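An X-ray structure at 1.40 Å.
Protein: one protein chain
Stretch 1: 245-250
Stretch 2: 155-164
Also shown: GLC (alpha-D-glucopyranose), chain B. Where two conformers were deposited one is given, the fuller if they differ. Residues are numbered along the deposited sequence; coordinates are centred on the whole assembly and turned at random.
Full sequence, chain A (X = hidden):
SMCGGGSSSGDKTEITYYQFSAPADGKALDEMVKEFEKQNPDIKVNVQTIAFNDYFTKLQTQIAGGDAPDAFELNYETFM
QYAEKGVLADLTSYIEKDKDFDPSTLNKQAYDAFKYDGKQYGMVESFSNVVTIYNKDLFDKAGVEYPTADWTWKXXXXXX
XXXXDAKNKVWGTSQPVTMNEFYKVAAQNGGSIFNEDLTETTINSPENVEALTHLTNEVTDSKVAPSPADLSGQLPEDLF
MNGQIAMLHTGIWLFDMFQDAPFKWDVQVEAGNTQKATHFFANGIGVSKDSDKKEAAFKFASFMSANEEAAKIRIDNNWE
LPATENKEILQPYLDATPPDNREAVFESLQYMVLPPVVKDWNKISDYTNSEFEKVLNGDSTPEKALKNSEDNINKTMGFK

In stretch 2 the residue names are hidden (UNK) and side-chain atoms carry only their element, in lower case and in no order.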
# COMPACT_ATOMS: atom_id res chain seq x y z
N ILE A 245 -1.98 16.27 -13.63
CA ILE A 245 -1.34 14.98 -13.90
C ILE A 245 -2.30 14.11 -14.71
O ILE A 245 -3.40 13.79 -14.26
CB ILE A 245 -0.90 14.32 -12.58
CG1 ILE A 245 0.15 15.13 -11.82
CG2 ILE A 245 -0.42 12.90 -12.86
CD1 ILE A 245 0.56 14.63 -10.46
N ALA A 246 -1.89 13.68 -15.90
CA ALA A 246 -2.77 12.84 -16.69
C ALA A 246 -2.87 11.40 -16.21
O ALA A 246 -3.95 10.82 -16.28
CB ALA A 246 -2.34 12.87 -18.15
N MET A 247 -1.77 10.83 -15.70
CA MET A 247 -1.72 9.42 -15.25
C MET A 247 -1.01 9.41 -13.90
O MET A 247 0.10 9.90 -13.78
CB MET A 247 -0.96 8.51 -16.21
CG MET A 247 -1.67 8.27 -17.52
SD MET A 247 -0.70 7.30 -18.67
CE MET A 247 0.43 8.50 -19.38
N LEU A 248 -1.66 8.83 -12.89
CA LEU A 248 -1.10 8.77 -11.55
C LEU A 248 -1.06 7.30 -11.11
O LEU A 248 -2.10 6.65 -11.05
CB LEU A 248 -1.96 9.58 -10.59
CG LEU A 248 -1.54 9.57 -9.13
CD1 LEU A 248 -0.20 10.22 -8.94
CD2 LEU A 248 -2.61 10.28 -8.33
N HIS A 249 0.13 6.82 -10.74
CA HIS A 249 0.26 5.43 -10.25
C HIS A 249 0.12 5.45 -8.73
O HIS A 249 1.02 5.90 -8.02
CB HIS A 249 1.63 4.87 -10.65
CG HIS A 249 1.78 4.73 -12.12
ND1 HIS A 249 1.75 3.52 -12.75
CD2 HIS A 249 1.92 5.65 -13.10
CE1 HIS A 249 1.89 3.68 -14.05
NE2 HIS A 249 1.98 4.98 -14.29
N THR A 250 -1.03 5.01 -8.26
CA THR A 250 -1.31 5.10 -6.83
C THR A 250 -2.34 4.08 -6.44
O THR A 250 -2.89 3.34 -7.26
CB THR A 250 -1.70 6.54 -6.44
OG1 THR A 250 -1.56 6.68 -5.03
CG2 THR A 250 -3.08 6.88 -6.90
N UNK A 155 4.33 2.45 -24.20
CA UNK A 155 3.03 3.09 -24.51
C UNK A 155 2.70 4.15 -23.49
O UNK A 155 2.21 5.24 -23.84
c UNK A 155 2.17 0.97 -25.51
o UNK A 155 2.12 1.27 -26.71
o UNK A 155 2.40 -0.19 -25.12
c UNK A 155 1.91 2.06 -24.52
N UNK A 156 2.96 3.91 -22.22
CA UNK A 156 2.70 4.96 -21.26
C UNK A 156 3.70 6.10 -21.37
O UNK A 156 3.34 7.27 -21.12
o UNK A 156 2.22 3.72 -17.21
o UNK A 156 2.64 5.85 -16.61
c UNK A 156 2.48 4.95 -17.46
c UNK A 156 2.71 4.39 -19.85
c UNK A 156 2.70 5.49 -18.85
N UNK A 157 4.94 5.83 -21.74
CA UNK A 157 5.88 6.92 -21.91
C UNK A 157 5.48 7.78 -23.09
O UNK A 157 5.58 9.01 -23.00
o UNK A 157 9.77 4.22 -20.24
c UNK A 157 7.29 6.37 -22.13
c UNK A 157 9.21 4.93 -21.13
o UNK A 157 9.77 5.09 -22.22
c UNK A 157 7.93 5.71 -20.88
N UNK A 158 5.07 7.20 -24.19
CA UNK A 158 4.68 7.99 -25.35
C UNK A 158 3.43 8.81 -25.04
O UNK A 158 3.34 10.01 -25.37
c UNK A 158 4.44 7.13 -26.58
N UNK A 159 2.45 8.21 -24.36
CA UNK A 159 1.24 8.90 -23.94
C UNK A 159 1.60 10.03 -23.03
O UNK A 159 1.15 11.15 -23.21
c UNK A 159 0.26 7.97 -23.29
N UNK A 160 2.45 9.77 -22.04
CA UNK A 160 2.87 10.79 -21.08
C UNK A 160 3.56 11.95 -21.78
O UNK A 160 3.34 13.10 -21.40
c UNK A 160 3.81 10.21 -20.04
N UNK A 161 4.38 11.69 -22.78
CA UNK A 161 5.03 12.76 -23.51
C UNK A 161 4.00 13.62 -24.24
O UNK A 161 4.06 14.87 -24.18
c UNK A 161 8.22 10.79 -24.66
c UNK A 161 9.32 10.15 -23.85
c UNK A 161 6.09 12.18 -24.47
n UNK A 161 10.15 9.27 -24.72
c UNK A 161 7.33 11.64 -23.75
N UNK A 162 3.03 13.03 -24.91
CA UNK A 162 2.02 13.81 -25.61
C UNK A 162 1.08 14.55 -24.67
O UNK A 162 0.57 15.59 -25.05
c UNK A 162 1.20 12.89 -26.52
n UNK A 162 -0.04 9.42 -29.14
c UNK A 162 2.04 12.33 -27.65
c UNK A 162 1.24 11.53 -28.68
c UNK A 162 0.75 10.21 -28.15
N UNK A 163 0.96 14.10 -23.43
CA UNK A 163 0.07 14.72 -22.46
C UNK A 163 0.77 15.76 -21.61
O UNK A 163 0.09 16.44 -20.85
c UNK A 163 -1.62 12.79 -22.28
c UNK A 163 -0.57 13.65 -21.56
c UNK A 163 -2.91 13.50 -22.49
c UNK A 163 -1.78 11.42 -21.62
N UNK A 164 2.07 15.89 -21.72
CA UNK A 164 2.78 16.94 -20.96
C UNK A 164 2.66 18.26 -21.68
O UNK A 164 2.90 18.34 -22.88
o UNK A 164 4.25 15.29 -20.03
c UNK A 164 4.24 16.51 -20.80
c UNK A 164 5.02 17.58 -20.05
C1 GLC B . 0.84 6.70 -2.24
C2 GLC B . 1.23 8.03 -2.86
C3 GLC B . 1.44 9.11 -1.83
C4 GLC B . 0.29 9.17 -0.84
C5 GLC B . 0.03 7.81 -0.24
C6 GLC B . -1.26 7.89 0.56
O2 GLC B . 2.38 7.89 -3.70
O3 GLC B . 1.74 10.39 -2.37
O4 GLC B . 0.54 10.15 0.16
O5 GLC B . -0.24 6.87 -1.29
O6 GLC B . -1.62 6.65 1.18

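Position 155 has a two-carbon side chain whose second carbon carries two oxygens, and none of it reaches stretch 1: a short carboxylate, Asp155. Its backbone O accepts the bond from N of position 159, 3.0 Å away.

Position 156 is the polar anchor. Three carbons run in a row, nearly fully extended, and the third carries two oxygens; one of these lies 2.6 Å from His249 NE2. The extra carbon relative to 155 makes it Glu156.

Position 157 repeats that pattern, three carbons ending in two oxygens, but its CB points away from the strand, so Glu157 stays out of the contact. At 158 a single carbon, also directed away, gives Ala158.

Position 159 again has one carbon, now pointing toward stretch 1 and 3.9 Å from Met247 CE; it is Ala159. The lone carbon of position 160 lies sideways, yet this CB comes within 3.8 Å of Met247 CE, and the residue is Ala160. With side chains this small, the methionine methyl comes down to the helix backbone itself, 3.6 Å from both Glu156 O and Ala160 N, two atoms already paired with each other in a helical hydrogen bond of 2.8 Å.

Position 161 has four carbons in a row ending in nitrogen, exposed and out of reach: Lys161. Position 162 has the same atoms, with one bend along the chain at chi3 (m), and is Lys162.

Position 163 has four carbons forked at the second. One terminal carbon sits 3.8 Å from Ala246 CB. A fork one carbon beyond CB identifies Leu163, and CD1 is the carbon that makes this contact.

Position 164 has a CB bearing one oxygen and one carbon, hence Thr164. It touches nothing on stretch 1; its OG1 instead donates to Ala160 O at 2.7 Å.

The contact works by alternation on the strand: Met247 and His249 point toward the helix while Leu248 points away. Met247 fills the middle, its CE packed against the two alanines and 4.3 Å from Leu163 CD1, while Ala246 CB packs against Leu163 CD1 at 3.8 Å. Beyond the methionine, His249 NE2 donates to Glu156 OE2 at 2.6 Å with an angle of 163°, the acceptor lying near the ring plane at its edge. The rule to read is economical: small residues where a long methionine lies close, a leucine beside an alanine, and one well-aimed polar bond between otherwise buried side chains.

Stretch 2 (155-164) DEEAAAKKLT
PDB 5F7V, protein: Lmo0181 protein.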